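Local coordinates for protein AxyAgu115A (PDB 6NPS) that is a family GH115 glycoside hydrolase that probably acts as an alpha-glucuronidase, removing glucuronic acid side groups from arabinoglucuronoxylan, at residues A[894-899]-A[903-908]; A[663-668]-A[676-681]; A[283-288]-A[336-341]. The protein carries 3 engineered substitutions. All coordinates share one frame; numbering follows the deposited sequence.

Contact 1 of 3, residues A[894-899]-A[903-908]; sequences VLPDGY and GPHWGI
Tyr899 meets Trp906 where a loop doubles back on the helix that follows it, and the packing is tightest at the tyrosine's far end. Its OH lies in the plane of the indole, at the edge, 3.2 Å from Trp906 CD1, while the ring carbon CE1 rests 3.9 Å from Trp906 CB. The phenol gets there because CG stands opposite the backbone N (chi1 179°), which brings the far end of the ring to the helix. Both polar ends of this pair look elsewhere for their main partners: Tyr899 OH bonds to Asn870, and Trp906 NE1 to Asp385, with His387 set steeply against the indole. A water adds a lighter link, donating to Trp906 O at 3.1 Å and weakly to Tyr899 OH. Replacing Tyr899 by an alanine would probably open a gap beside CB and CD1 of Trp906 and leave Asn870 without its phenolic mate.

The other half is looser and faces solvent. Here Pro896 lays its CB over one face of the His905 imidazole, 4.0 Å from the ring centroid and 21° off the normal, a CH-pi contact displaced toward the ring's rim. Asp897 is poorly ordered.

Tyr899 N bonds to Pro896 O across a type II turn, whose third position is Gly898 with positive phi, and Gly903 takes the N-cap of helix 904-912. The whole is a type II beta turn packed against the first turn of a helix, set where the GH115 C-terminal domain meets the TIM-barrel-clan region through Trp906.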
ATOM      1  N   VAL A 894      24.110 -18.408  15.636  1.00 36.35           N
ATOM      2  CA  VAL A 894      23.066 -17.394  15.765  1.00 40.28           C
ATOM      3  C   VAL A 894      23.045 -16.458  14.561  1.00 44.14           C
ATOM      4  O   VAL A 894      22.303 -15.471  14.552  1.00 44.55           O
ATOM      5  CB  VAL A 894      23.215 -16.571  17.065  1.00 44.01           C
ATOM      6  CG1 VAL A 894      23.158 -17.487  18.288  1.00 43.14           C
ATOM      7  CG2 VAL A 894      24.497 -15.746  17.051  1.00 43.67           C
ATOM      8  N   LEU A 895      23.832 -16.758  13.538  1.00 40.04           N
ATOM      9  CA  LEU A 895      23.890 -15.966  12.301  1.00 42.43           C
ATOM     10  C   LEU A 895      23.163 -16.652  11.136  1.00 43.18           C
ATOM     11  O   LEU A 895      23.052 -17.877  11.106  1.00 46.40           O
ATOM     12  CB  LEU A 895      25.345 -15.728  11.875  1.00 39.75           C
ATOM     13  CG  LEU A 895      26.173 -14.897  12.852  1.00 41.57           C
ATOM     14  CD1 LEU A 895      27.561 -14.710  12.301  1.00 43.63           C
ATOM     15  CD2 LEU A 895      25.523 -13.574  13.071  1.00 43.00           C
ATOM     16  N   PRO A 896      22.691 -15.882  10.144  1.00 45.73           N
ATOM     17  CA  PRO A 896      22.170 -16.485   8.906  1.00 47.16           C
ATOM     18  C   PRO A 896      23.229 -17.205   8.097  1.00 52.78           C
ATOM     19  O   PRO A 896      24.416 -16.850   8.103  1.00 52.04           O
ATOM     20  CB  PRO A 896      21.647 -15.281   8.111  1.00 45.13           C
ATOM     21  CG  PRO A 896      21.465 -14.213   9.081  1.00 48.00           C
ATOM     22  CD  PRO A 896      22.485 -14.423  10.172  1.00 43.50           C
ATOM     23  N   ASP A 897      22.766 -18.204   7.345  1.00 56.85           N
ATOM     24  CA  ASP A 897      23.592 -18.819   6.315  1.00 67.01           C
ATOM     25  C   ASP A 897      24.209 -17.749   5.422  1.00 60.76           C
ATOM     26  O   ASP A 897      23.520 -16.824   4.975  1.00 57.05           O
ATOM     27  CB  ASP A 897      22.752 -19.772   5.453  1.00 84.24           C
ATOM     28  CG  ASP A 897      22.055 -20.847   6.266  1.00 98.00           C
ATOM     29  OD1 ASP A 897      20.820 -20.992   6.116  1.00102.17           O
ATOM     30  OD2 ASP A 897      22.739 -21.557   7.037  1.00102.30           O
ATOM     31  N   GLY A 898      25.511 -17.873   5.179  1.00 57.06           N
ATOM     32  CA  GLY A 898      26.192 -16.966   4.277  1.00 57.12           C
ATOM     33  C   GLY A 898      26.377 -15.554   4.783  1.00 57.69           C
ATOM     34  O   GLY A 898      26.650 -14.652   3.982  1.00 57.21           O
ATOM     35  N   TYR A 899      26.247 -15.334   6.093  1.00 52.71           N
ATOM     36  CA  TYR A 899      26.315 -13.989   6.641  1.00 44.10           C
ATOM     37  C   TYR A 899      27.651 -13.323   6.337  1.00 43.76           C
ATOM     38  O   TYR A 899      28.708 -13.955   6.401  1.00 45.91           O
ATOM     39  CB  TYR A 899      26.104 -14.039   8.154  1.00 44.35           C
ATOM     40  CG  TYR A 899      26.174 -12.689   8.782  1.00 44.77           C
ATOM     41  CD1 TYR A 899      25.032 -11.921   8.926  1.00 41.82           C
ATOM     42  CD2 TYR A 899      27.387 -12.178   9.257  1.00 44.64           C
ATOM     43  CE1 TYR A 899      25.091 -10.672   9.503  1.00 38.97           C
ATOM     44  CE2 TYR A 899      27.447 -10.923   9.847  1.00 42.83           C
ATOM     45  CZ  TYR A 899      26.299 -10.185   9.952  1.00 38.88           C
ATOM     46  OH  TYR A 899      26.331  -8.951  10.518  1.00 40.97           O
ATOM     47  N   GLY A 903      26.415  -7.819   3.293  1.00 42.73           N
ATOM     48  CA  GLY A 903      25.459  -8.704   2.668  1.00 44.09           C
ATOM     49  C   GLY A 903      24.024  -8.263   2.917  1.00 41.43           C
ATOM     50  O   GLY A 903      23.754  -7.236   3.544  1.00 38.50           O
ATOM     51  N   PRO A 904      23.066  -9.054   2.385  1.00 43.63           N
ATOM     52  CA  PRO A 904      21.643  -8.700   2.506  1.00 44.63           C
ATOM     53  C   PRO A 904      21.117  -8.740   3.928  1.00 38.47           C
ATOM     54  O   PRO A 904      20.418  -7.810   4.335  1.00 38.00           O
ATOM     55  CB  PRO A 904      20.936  -9.750   1.636  1.00 48.58           C
ATOM     56  CG  PRO A 904      21.979 -10.849   1.400  1.00 49.88           C
ATOM     57  CD  PRO A 904      23.289 -10.150   1.422  1.00 47.79           C
ATOM     58  N   HIS A 905      21.428  -9.799   4.685  1.00 35.55           N
ATOM     59  CA  HIS A 905      20.922  -9.899   6.057  1.00 35.78           C
ATOM     60  C   HIS A 905      21.583  -8.879   6.965  1.00 34.61           C
ATOM     61  O   HIS A 905      20.931  -8.314   7.863  1.00 36.71           O
ATOM     62  CB  HIS A 905      21.163 -11.305   6.615  1.00 45.10           C
ATOM     63  CG  HIS A 905      20.372 -12.367   5.923  1.00 58.21           C
ATOM     64  ND1 HIS A 905      19.010 -12.509   6.099  1.00 61.66           N
ATOM     65  CD2 HIS A 905      20.745 -13.336   5.052  1.00 61.90           C
ATOM     66  CE1 HIS A 905      18.581 -13.521   5.365  1.00 63.06           C
ATOM     67  NE2 HIS A 905      19.612 -14.040   4.722  1.00 61.96           N
ATOM     68  N   TRP A 906      22.909  -8.702   6.808  1.00 32.57           N
ATOM     69  CA  TRP A 906      23.622  -7.686   7.566  1.00 30.51           C
ATOM     70  C   TRP A 906      22.945  -6.336   7.392  1.00 31.58           C
ATOM     71  O   TRP A 906      22.764  -5.593   8.361  1.00 32.61           O
ATOM     72  CB  TRP A 906      25.108  -7.619   7.106  1.00 33.89           C
ATOM     73  CG  TRP A 906      25.819  -6.330   7.643  1.00 34.41           C
ATOM     74  CD1 TRP A 906      26.423  -6.180   8.861  1.00 33.37           C
ATOM     75  CD2 TRP A 906      25.902  -5.045   6.992  1.00 29.39           C
ATOM     76  NE1 TRP A 906      26.894  -4.888   9.001  1.00 31.16           N
ATOM     77  CE2 TRP A 906      26.587  -4.175   7.865  1.00 29.91           C
ATOM     78  CE3 TRP A 906      25.471  -4.552   5.753  1.00 30.08           C
ATOM     79  CZ2 TRP A 906      26.833  -2.826   7.551  1.00 27.96           C
ATOM     80  CZ3 TRP A 906      25.766  -3.205   5.411  1.00 32.50           C
ATOM     81  CH2 TRP A 906      26.451  -2.369   6.307  1.00 33.24           C
ATOM     82  N   GLY A 907      22.534  -6.021   6.156  1.00 29.26           N
ATOM     83  CA  GLY A 907      21.979  -4.706   5.879  1.00 31.68           C
ATOM     84  C   GLY A 907      20.606  -4.487   6.498  1.00 32.99           C
ATOM     85  O   GLY A 907      20.328  -3.401   7.018  1.00 36.56           O
ATOM     86  N   ILE A 908      19.723  -5.495   6.432  1.00 34.54           N
ATOM     87  CA  ILE A 908      18.437  -5.422   7.148  1.00 33.10           C
ATOM     88  C   ILE A 908      18.675  -5.218   8.640  1.00 36.81           C
ATOM     89  O   ILE A 908      18.093  -4.327   9.279  1.00 34.88           O
ATOM     90  CB  ILE A 908      17.616  -6.702   6.924  1.00 37.67           C
ATOM     91  CG1 ILE A 908      17.152  -6.829   5.470  1.00 45.24           C
ATOM     92  CG2 ILE A 908      16.371  -6.729   7.865  1.00 32.81           C
ATOM     93  CD1 ILE A 908      16.847  -8.270   5.129  1.00 51.91           C
TER
HETATM   94  O   HOH W   1      23.842  -6.735  10.990  1.00 42.71           O

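Contact 2 of 3, residues A[663-668]-A[676-681]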
ATOM      1  N   LYS A 663     -23.879   5.932   6.232  1.00 46.66           N
ATOM      2  CA  LYS A 663     -24.674   5.417   7.354  1.00 41.55           C
ATOM      3  C   LYS A 663     -23.975   5.676   8.682  1.00 38.62           C
ATOM      4  O   LYS A 663     -22.745   5.750   8.734  1.00 39.35           O
ATOM      5  CB  LYS A 663     -24.911   3.922   7.201  1.00 41.97           C
ATOM      6  CG  LYS A 663     -25.999   3.563   6.203  1.00 48.29           C
ATOM      7  CD  LYS A 663     -26.209   2.062   6.132  1.00 54.50           C
ATOM      8  CE  LYS A 663     -27.074   1.676   4.917  1.00 62.13           C
ATOM      9  NZ  LYS A 663     -27.218   2.789   3.911  1.00 68.58           N
ATOM     10  N   PRO A 664     -24.741   5.803   9.807  1.00 40.10           N
ATOM     11  CA  PRO A 664     -24.123   6.082  11.128  1.00 42.57           C
ATOM     12  C   PRO A 664     -23.478   4.846  11.746  1.00 45.20           C
ATOM     13  O   PRO A 664     -23.940   4.239  12.734  1.00 51.97           O
ATOM     14  CB  PRO A 664     -25.314   6.601  11.948  1.00 40.58           C
ATOM     15  CG  PRO A 664     -26.469   5.934  11.372  1.00 44.42           C
ATOM     16  CD  PRO A 664     -26.209   5.836   9.877  1.00 40.54           C
ATOM     17  N   ARG A 665     -22.373   4.464  11.155  1.00 43.77           N
ATOM     18  CA  ARG A 665     -21.652   3.272  11.531  1.00 37.67           C
ATOM     19  C   ARG A 665     -20.578   3.626  12.549  1.00 36.89           C
ATOM     20  O   ARG A 665     -20.063   4.759  12.598  1.00 37.22           O
ATOM     21  CB  ARG A 665     -21.010   2.624  10.284  1.00 38.14           C
ATOM     22  CG  ARG A 665     -21.972   2.176   9.226  1.00 38.12           C
ATOM     23  CD  ARG A 665     -21.367   2.207   7.756  1.00 33.30           C
ATOM     24  NE  ARG A 665     -19.952   1.804   7.745  1.00 33.70           N
ATOM     25  CZ  ARG A 665     -19.190   1.797   6.653  1.00 34.74           C
ATOM     26  NH1 ARG A 665     -19.731   2.203   5.503  1.00 34.10           N
ATOM     27  NH2 ARG A 665     -17.882   1.432   6.730  1.00 34.05           N
ATOM     28  N   LEU A 666     -20.211   2.617  13.342  1.00 30.72           N
ATOM     29  CA  LEU A 666     -19.226   2.771  14.388  1.00 31.98           C
ATOM     30  C   LEU A 666     -18.273   1.587  14.341  1.00 36.64           C
ATOM     31  O   LEU A 666     -18.707   0.429  14.293  1.00 36.85           O
ATOM     32  CB  LEU A 666     -19.925   2.820  15.776  1.00 33.34           C
ATOM     33  CG  LEU A 666     -20.718   4.087  16.081  1.00 34.41           C
ATOM     34  CD1 LEU A 666     -21.388   3.914  17.492  1.00 31.70           C
ATOM     35  CD2 LEU A 666     -19.809   5.313  16.060  1.00 32.70           C
ATOM     36  N   LEU A 667     -16.992   1.865  14.413  1.00 31.74           N
ATOM     37  CA  LEU A 667     -15.995   0.815  14.424  1.00 30.63           C
ATOM     38  C   LEU A 667     -15.597   0.540  15.868  1.00 32.84           C
ATOM     39  O   LEU A 667     -15.245   1.467  16.599  1.00 33.98           O
ATOM     40  CB  LEU A 667     -14.786   1.239  13.581  1.00 29.09           C
ATOM     41  CG  LEU A 667     -13.709   0.158  13.567  1.00 30.83           C
ATOM     42  CD1 LEU A 667     -14.208  -0.988  12.660  1.00 29.68           C
ATOM     43  CD2 LEU A 667     -12.388   0.727  13.069  1.00 34.27           C
ATOM     44  N   VAL A 668     -15.663  -0.723  16.283  1.00 31.05           N
ATOM     45  CA  VAL A 668     -15.169  -1.140  17.595  1.00 31.57           C
ATOM     46  C   VAL A 668     -13.804  -1.795  17.418  1.00 30.72           C
ATOM     47  O   VAL A 668     -13.665  -2.731  16.622  1.00 32.49           O
ATOM     48  CB  VAL A 668     -16.156  -2.115  18.269  1.00 34.69           C
ATOM     49  CG1 VAL A 668     -15.596  -2.629  19.609  1.00 32.25           C
ATOM     50  CG2 VAL A 668     -17.522  -1.470  18.438  1.00 35.96           C
ATOM     51  N   ARG A 676     -10.902  -5.683  15.038  1.00 32.56           N
ATOM     52  CA  ARG A 676     -11.881  -4.610  14.919  1.00 34.56           C
ATOM     53  C   ARG A 676     -13.149  -5.136  14.272  1.00 36.81           C
ATOM     54  O   ARG A 676     -13.150  -6.181  13.610  1.00 37.04           O
ATOM     55  CB  ARG A 676     -11.309  -3.417  14.120  1.00 26.18           C
ATOM     56  CG  ARG A 676     -11.109  -3.698  12.597  1.00 29.04           C
ATOM     57  CD  ARG A 676      -9.748  -3.222  12.184  1.00 40.52           C
ATOM     58  NE  ARG A 676      -9.399  -3.812  10.911  1.00 49.45           N
ATOM     59  CZ  ARG A 676      -8.164  -4.018  10.496  1.00 49.44           C
ATOM     60  NH1 ARG A 676      -7.138  -3.655  11.255  1.00 45.64           N
ATOM     61  NH2 ARG A 676      -7.970  -4.552   9.302  1.00 59.36           N
ATOM     62  N   SER A 677     -14.236  -4.394  14.453  1.00 31.96           N
ATOM     63  CA  SER A 677     -15.465  -4.886  13.851  1.00 30.48           C
ATOM     64  C   SER A 677     -16.484  -3.756  13.789  1.00 34.36           C
ATOM     65  O   SER A 677     -16.566  -2.938  14.704  1.00 31.00           O
ATOM     66  CB  SER A 677     -16.053  -6.061  14.662  1.00 33.41           C
ATOM     67  OG  SER A 677     -17.368  -6.396  14.198  1.00 36.64           O
ATOM     68  N   GLU A 678     -17.295  -3.747  12.732  1.00 28.79           N
ATOM     69  CA  GLU A 678     -18.461  -2.867  12.696  1.00 36.26           C
ATOM     70  C   GLU A 678     -19.754  -3.543  13.129  1.00 38.66           C
ATOM     71  O   GLU A 678     -20.821  -2.919  13.036  1.00 39.37           O
ATOM     72  CB  GLU A 678     -18.634  -2.256  11.308  1.00 39.63           C
ATOM     73  CG  GLU A 678     -17.583  -1.189  11.023  1.00 46.84           C
ATOM     74  CD  GLU A 678     -17.889  -0.247   9.823  1.00 56.69           C
ATOM     75  OE1 GLU A 678     -19.070  -0.030   9.462  1.00 57.45           O
ATOM     76  OE2 GLU A 678     -16.917   0.305   9.261  1.00 57.00           O
ATOM     77  N   GLY A 679     -19.693  -4.791  13.592  1.00 37.23           N
ATOM     78  CA  GLY A 679     -20.877  -5.451  14.111  1.00 35.50           C
ATOM     79  C   GLY A 679     -21.766  -6.088  13.072  1.00 40.50           C
ATOM     80  O   GLY A 679     -22.942  -6.332  13.348  1.00 38.21           O
ATOM     81  N   SER A 680     -21.238  -6.391  11.875  1.00 35.04           N
ATOM     82  CA  SER A 680     -22.189  -7.011  10.970  1.00 36.11           C
ATOM     83  C   SER A 680     -22.400  -8.481  11.342  1.00 36.34           C
ATOM     84  O   SER A 680     -21.425  -9.196  11.593  1.00 38.07           O
ATOM     85  CB  SER A 680     -21.682  -6.947   9.504  1.00 37.29           C
ATOM     86  OG  SER A 680     -22.586  -7.768   8.771  1.00 47.17           O
ATOM     87  N   PRO A 681     -23.638  -8.977  11.325  1.00 39.53           N
ATOM     88  CA  PRO A 681     -23.839 -10.428  11.476  1.00 46.57           C
ATOM     89  C   PRO A 681     -23.260 -11.258  10.345  1.00 47.09           C
ATOM     90  O   PRO A 681     -23.149 -12.488  10.494  1.00 39.04           O
ATOM     91  CB  PRO A 681     -25.368 -10.582  11.495  1.00 50.93           C
ATOM     92  CG  PRO A 681     -25.930  -9.212  11.434  1.00 50.49           C
ATOM     93  CD  PRO A 681     -24.900  -8.283  10.993  1.00 41.85           C
TER
HETATM   94  O   HOH W   2     -21.293  -0.586  13.670  1.00 37.66           O
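A beta hairpin made by strands 666-670 and 676-677 supplies this contact, at the edge of an antiparallel sheet. Its register is set by Val668 and Ser677, an antiparallel hydrogen-bonded pair: Val668 N donates to Ser677 O at 2.9 Å, and Ser677 N returns the bond to Val668 O, lying in the carbonyl plane. The side chains of this pair share one face of the sheet, where both touch Val768.

Past this pair regular strand pairing ends, and a salt bridge joins the flanking residues. Arg665 grips Glu678 side-on with two nitrogens, one to each carboxylate oxygen, and both oxygens use their syn lone pairs. NE reaches OE1 of Glu678 at 2.7 Å but bends, with an N-H...O angle of 139° and the oxygen tilted out of the guanidinium plane. NH2 to Glu678 OE2 is straighter (2.9 Å, 168°) and lies in that plane. A turn at chi3 (37°) in the arginine chain swings the guanidinium round to offer this edge. In the second subunit, Asn650 O also accepts from Arg665 NH2, and Glu649 takes the backbone N of Glu678.

Leu667 CD1 packs against the aliphatic stem of Glu678, 3.8 Å from its CG, the two side chains crossing nearly at right angles. A water donates to both Leu666 O (2.8 Å) and Glu678 O, bridging the backbones. Ser677 OG accepts from Gly679 N at 2.9 Å and is also hydrogen-bonded to Val684 O. This ST turn leads the chain out of an edge-strand hairpin that also forms part of the subunit interface.

Contact 3 of 3, residues A[283-288]-A[336-341]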
ATOM      1  N   PHE A 283      54.479  10.819  -7.307  1.00 41.65           N
ATOM      2  CA  PHE A 283      53.443  11.514  -6.561  1.00 39.43           C
ATOM      3  C   PHE A 283      53.619  11.313  -5.055  1.00 38.03           C
ATOM      4  O   PHE A 283      53.626  12.286  -4.288  1.00 37.81           O
ATOM      5  CB  PHE A 283      52.074  11.037  -7.061  1.00 40.33           C
ATOM      6  CG  PHE A 283      50.899  11.716  -6.408  1.00 41.30           C
ATOM      7  CD1 PHE A 283      50.674  13.081  -6.577  1.00 42.36           C
ATOM      8  CD2 PHE A 283      49.989  10.968  -5.672  1.00 42.64           C
ATOM      9  CE1 PHE A 283      49.542  13.695  -5.955  1.00 42.99           C
ATOM     10  CE2 PHE A 283      48.872  11.563  -5.042  1.00 42.35           C
ATOM     11  CZ  PHE A 283      48.641  12.935  -5.205  1.00 40.36           C
ATOM     12  N   TRP A 284      53.806  10.055  -4.616  1.00 38.01           N
ATOM     13  CA  TRP A 284      54.007   9.744  -3.200  1.00 39.29           C
ATOM     14  C   TRP A 284      55.328  10.311  -2.688  1.00 39.77           C
ATOM     15  O   TRP A 284      55.404  10.797  -1.551  1.00 40.08           O
ATOM     16  CB  TRP A 284      53.945   8.226  -2.993  1.00 39.34           C
ATOM     17  CG  TRP A 284      52.549   7.665  -3.168  1.00 42.52           C
ATOM     18  CD1 TRP A 284      51.375   8.337  -2.977  1.00 42.36           C
ATOM     19  CD2 TRP A 284      52.191   6.329  -3.540  1.00 37.86           C
ATOM     20  NE1 TRP A 284      50.304   7.494  -3.213  1.00 43.58           N
ATOM     21  CE2 TRP A 284      50.789   6.257  -3.554  1.00 41.03           C
ATOM     22  CE3 TRP A 284      52.924   5.181  -3.827  1.00 43.84           C
ATOM     23  CZ2 TRP A 284      50.099   5.089  -3.884  1.00 44.48           C
ATOM     24  CZ3 TRP A 284      52.226   4.007  -4.149  1.00 42.54           C
ATOM     25  CH2 TRP A 284      50.837   3.979  -4.183  1.00 39.47           C
ATOM     26  N   GLU A 285      56.371  10.253  -3.511  1.00 38.63           N
ATOM     27  CA  GLU A 285      57.658  10.856  -3.157  1.00 39.66           C
ATOM     28  C   GLU A 285      57.548  12.369  -2.926  1.00 40.33           C
ATOM     29  O   GLU A 285      58.073  12.898  -1.939  1.00 41.59           O
ATOM     30  CB  GLU A 285      58.684  10.580  -4.268  1.00 41.38           C
ATOM     31  CG  GLU A 285      60.019  11.206  -3.971  1.00 46.92           C
ATOM     32  CD  GLU A 285      60.970  11.197  -5.184  1.00 61.17           C
ATOM     33  OE1 GLU A 285      60.651  10.545  -6.202  1.00 65.70           O
ATOM     34  OE2 GLU A 285      62.028  11.857  -5.106  1.00 65.60           O
ATOM     35  N   ASP A 286      56.904  13.098  -3.850  1.00 39.48           N
ATOM     36  CA  ASP A 286      56.764  14.540  -3.649  1.00 37.94           C
ATOM     37  C   ASP A 286      55.866  14.858  -2.456  1.00 42.49           C
ATOM     38  O   ASP A 286      56.092  15.857  -1.756  1.00 43.29           O
ATOM     39  CB  ASP A 286      56.255  15.182  -4.936  1.00 38.97           C
ATOM     40  CG  ASP A 286      57.387  15.312  -5.998  1.00 53.66           C
ATOM     41  OD1 ASP A 286      58.492  14.798  -5.706  1.00 59.48           O
ATOM     42  OD2 ASP A 286      57.196  15.916  -7.084  1.00 57.68           O
ATOM     43  N   GLY A 287      54.879  14.007  -2.178  1.00 41.03           N
ATOM     44  CA  GLY A 287      54.079  14.191  -0.972  1.00 34.69           C
ATOM     45  C   GLY A 287      54.895  14.021   0.304  1.00 39.22           C
ATOM     46  O   GLY A 287      54.748  14.794   1.268  1.00 38.52           O
ATOM     47  N   LEU A 288      55.739  12.997   0.344  1.00 36.19           N
ATOM     48  CA  LEU A 288      56.544  12.766   1.539  1.00 37.24           C
ATOM     49  C   LEU A 288      57.597  13.856   1.722  1.00 38.92           C
ATOM     50  O   LEU A 288      57.897  14.249   2.858  1.00 42.07           O
ATOM     51  CB  LEU A 288      57.210  11.384   1.461  1.00 39.23           C
ATOM     52  CG  LEU A 288      56.251  10.193   1.409  1.00 36.05           C
ATOM     53  CD1 LEU A 288      57.012   8.947   0.958  1.00 41.52           C
ATOM     54  CD2 LEU A 288      55.551   9.960   2.772  1.00 33.14           C
ATOM     55  N   LYS A 336      61.758   5.619   3.858  1.00 46.52           N
ATOM     56  CA  LYS A 336      63.124   5.507   4.317  1.00 53.33           C
ATOM     57  C   LYS A 336      64.021   6.547   3.636  1.00 55.70           C
ATOM     58  O   LYS A 336      64.954   7.059   4.254  1.00 55.13           O
ATOM     59  CB  LYS A 336      63.662   4.098   4.057  1.00 68.07           C
ATOM     60  CG  LYS A 336      64.057   3.342   5.315  1.00 77.91           C
ATOM     61  CD  LYS A 336      64.074   1.842   5.075  1.00 77.97           C
ATOM     62  CE  LYS A 336      65.295   1.196   5.709  1.00 79.31           C
ATOM     63  NZ  LYS A 336      66.506   1.337   4.854  1.00 80.83           N
ATOM     64  N   GLU A 337      63.745   6.859   2.368  1.00 54.28           N
ATOM     65  CA  GLU A 337      64.644   7.748   1.611  1.00 59.67           C
ATOM     66  C   GLU A 337      64.388   9.226   1.895  1.00 59.13           C
ATOM     67  O   GLU A 337      65.327  10.025   1.872  1.00 63.84           O
ATOM     68  CB  GLU A 337      64.511   7.493   0.108  1.00 61.90           C
ATOM     69  CG  GLU A 337      65.063   6.154  -0.340  1.00 74.47           C
ATOM     70  CD  GLU A 337      64.635   5.763  -1.760  1.00 85.96           C
ATOM     71  OE1 GLU A 337      63.692   6.377  -2.313  1.00 88.38           O
ATOM     72  OE2 GLU A 337      65.229   4.810  -2.309  1.00 90.10           O
ATOM     73  N   HIS A 338      63.145   9.607   2.189  1.00 53.87           N
ATOM     74  CA  HIS A 338      62.759  11.005   2.225  1.00 51.78           C
ATOM     75  C   HIS A 338      62.150  11.469   3.536  1.00 51.57           C
ATOM     76  O   HIS A 338      61.787  12.644   3.634  1.00 53.27           O
ATOM     77  CB  HIS A 338      61.768  11.291   1.097  1.00 55.03           C
ATOM     78  CG  HIS A 338      62.292  10.901  -0.247  1.00 55.87           C
ATOM     79  ND1 HIS A 338      63.478  11.403  -0.749  1.00 59.26           N
ATOM     80  CD2 HIS A 338      61.824  10.029  -1.173  1.00 56.76           C
ATOM     81  CE1 HIS A 338      63.711  10.866  -1.935  1.00 59.23           C
ATOM     82  NE2 HIS A 338      62.722  10.034  -2.217  1.00 60.59           N
ATOM     83  N   VAL A 339      62.004  10.594   4.529  1.00 46.28           N
ATOM     84  CA  VAL A 339      61.417  10.975   5.813  1.00 47.23           C
ATOM     85  C   VAL A 339      62.410  10.651   6.919  1.00 52.29           C
ATOM     86  O   VAL A 339      62.838  11.545   7.653  1.00 56.01           O
ATOM     87  CB  VAL A 339      60.076  10.273   6.070  1.00 43.91           C
ATOM     88  CG1 VAL A 339      59.563  10.604   7.505  1.00 43.81           C
ATOM     89  CG2 VAL A 339      59.027  10.718   5.037  1.00 41.58           C
ATOM     90  N   ASN A 340      62.801   9.375   7.026  1.00 48.35           N
ATOM     91  CA  ASN A 340      63.708   8.946   8.087  1.00 46.90           C
ATOM     92  C   ASN A 340      64.271   7.579   7.751  1.00 52.24           C
ATOM     93  O   ASN A 340      63.493   6.636   7.547  1.00 53.61           O
ATOM     94  CB  ASN A 340      62.969   8.903   9.424  1.00 48.04           C
ATOM     95  CG  ASN A 340      63.858   8.559  10.613  1.00 56.59           C
ATOM     96  OD1 ASN A 340      64.875   7.876  10.505  1.00 57.30           O
ATOM     97  ND2 ASN A 340      63.422   9.003  11.783  1.00 63.80           N
ATOM     98  N   PRO A 341      65.605   7.431   7.701  1.00 58.21           N
ATOM     99  CA  PRO A 341      66.196   6.118   7.382  1.00 59.37           C
ATOM    100  C   PRO A 341      65.810   4.979   8.335  1.00 60.47           C
ATOM    101  O   PRO A 341      65.951   3.815   7.937  1.00 60.89           O
ATOM    102  CB  PRO A 341      67.703   6.387   7.465  1.00 60.04           C
ATOM    103  CG  PRO A 341      67.833   7.843   7.283  1.00 60.99           C
ATOM    104  CD  PRO A 341      66.635   8.474   7.877  1.00 53.70           C
TER
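Glu285 and His338 face each other between two helices, and their meeting is one of van der Waals contact. The glutamate's aliphatic part does the touching: CG lies 3.4 Å from His338 NE2 and 3.5 Å from His338 CD2, approaching the imidazole obliquely. With CG opposite the backbone N (chi1 179°) and the chain extended beyond it, Glu285 reaches out from its helix to lie across the histidine's outer end.

The polar relation is slight. Glu285 OE2 comes to 3.5 Å from His338 NE2, but the angle is too poor for a hydrogen bond, as expected of a carboxylate stepped off the ring plane: its plane runs nearly parallel to the ring (5°) but is displaced to one side of it. Any attraction here would depend on the histidine's protonation and would be mainly electrostatic. Glu285 OE2 also has a long, weak ion pair with Lys289, while Glu337, next to the histidine, pairs with Lys333.

Within the second segment, Glu337 CB covers the ring face opposite the Glu285 carboxylate, 3.8 Å above the plane and over its centre.

In apolar contact, Leu288 CB meets Val339 CG2 at 4.1 Å, and Leu288 also touches Leu334, one of the residues of helix 317-338 against which Trp284 packs. Val339 is the first residue beyond that helix to abandon helical angles, so the leucine packs against the helix exit. The arrangement is helix-helix packing at a C-terminal end, joining helices 277-291 and 317-338 in the family region assigned to the TIM-barrel clan.

Followed from the N terminus, the three contacts come in series, each closing before the next opens, with neither nesting nor crossing. Contact 3 is first and spans the longest loop: 47 residues, including strand 298-300, separate its segments, and it brings two helices of the GH115 family region together. Contact 2 closes a hairpin over seven residues in a beta region much further along. Contact 1 is the most local, with three intervening residues, and ties a loop to the next helix in the C-terminal domain. Contacts 2 and 3 lie on opposite sides of the chain's centre, their centres 81 Å apart; contact 1 is 44 Å from contact 2 and 43 Å from contact 3, again between centres.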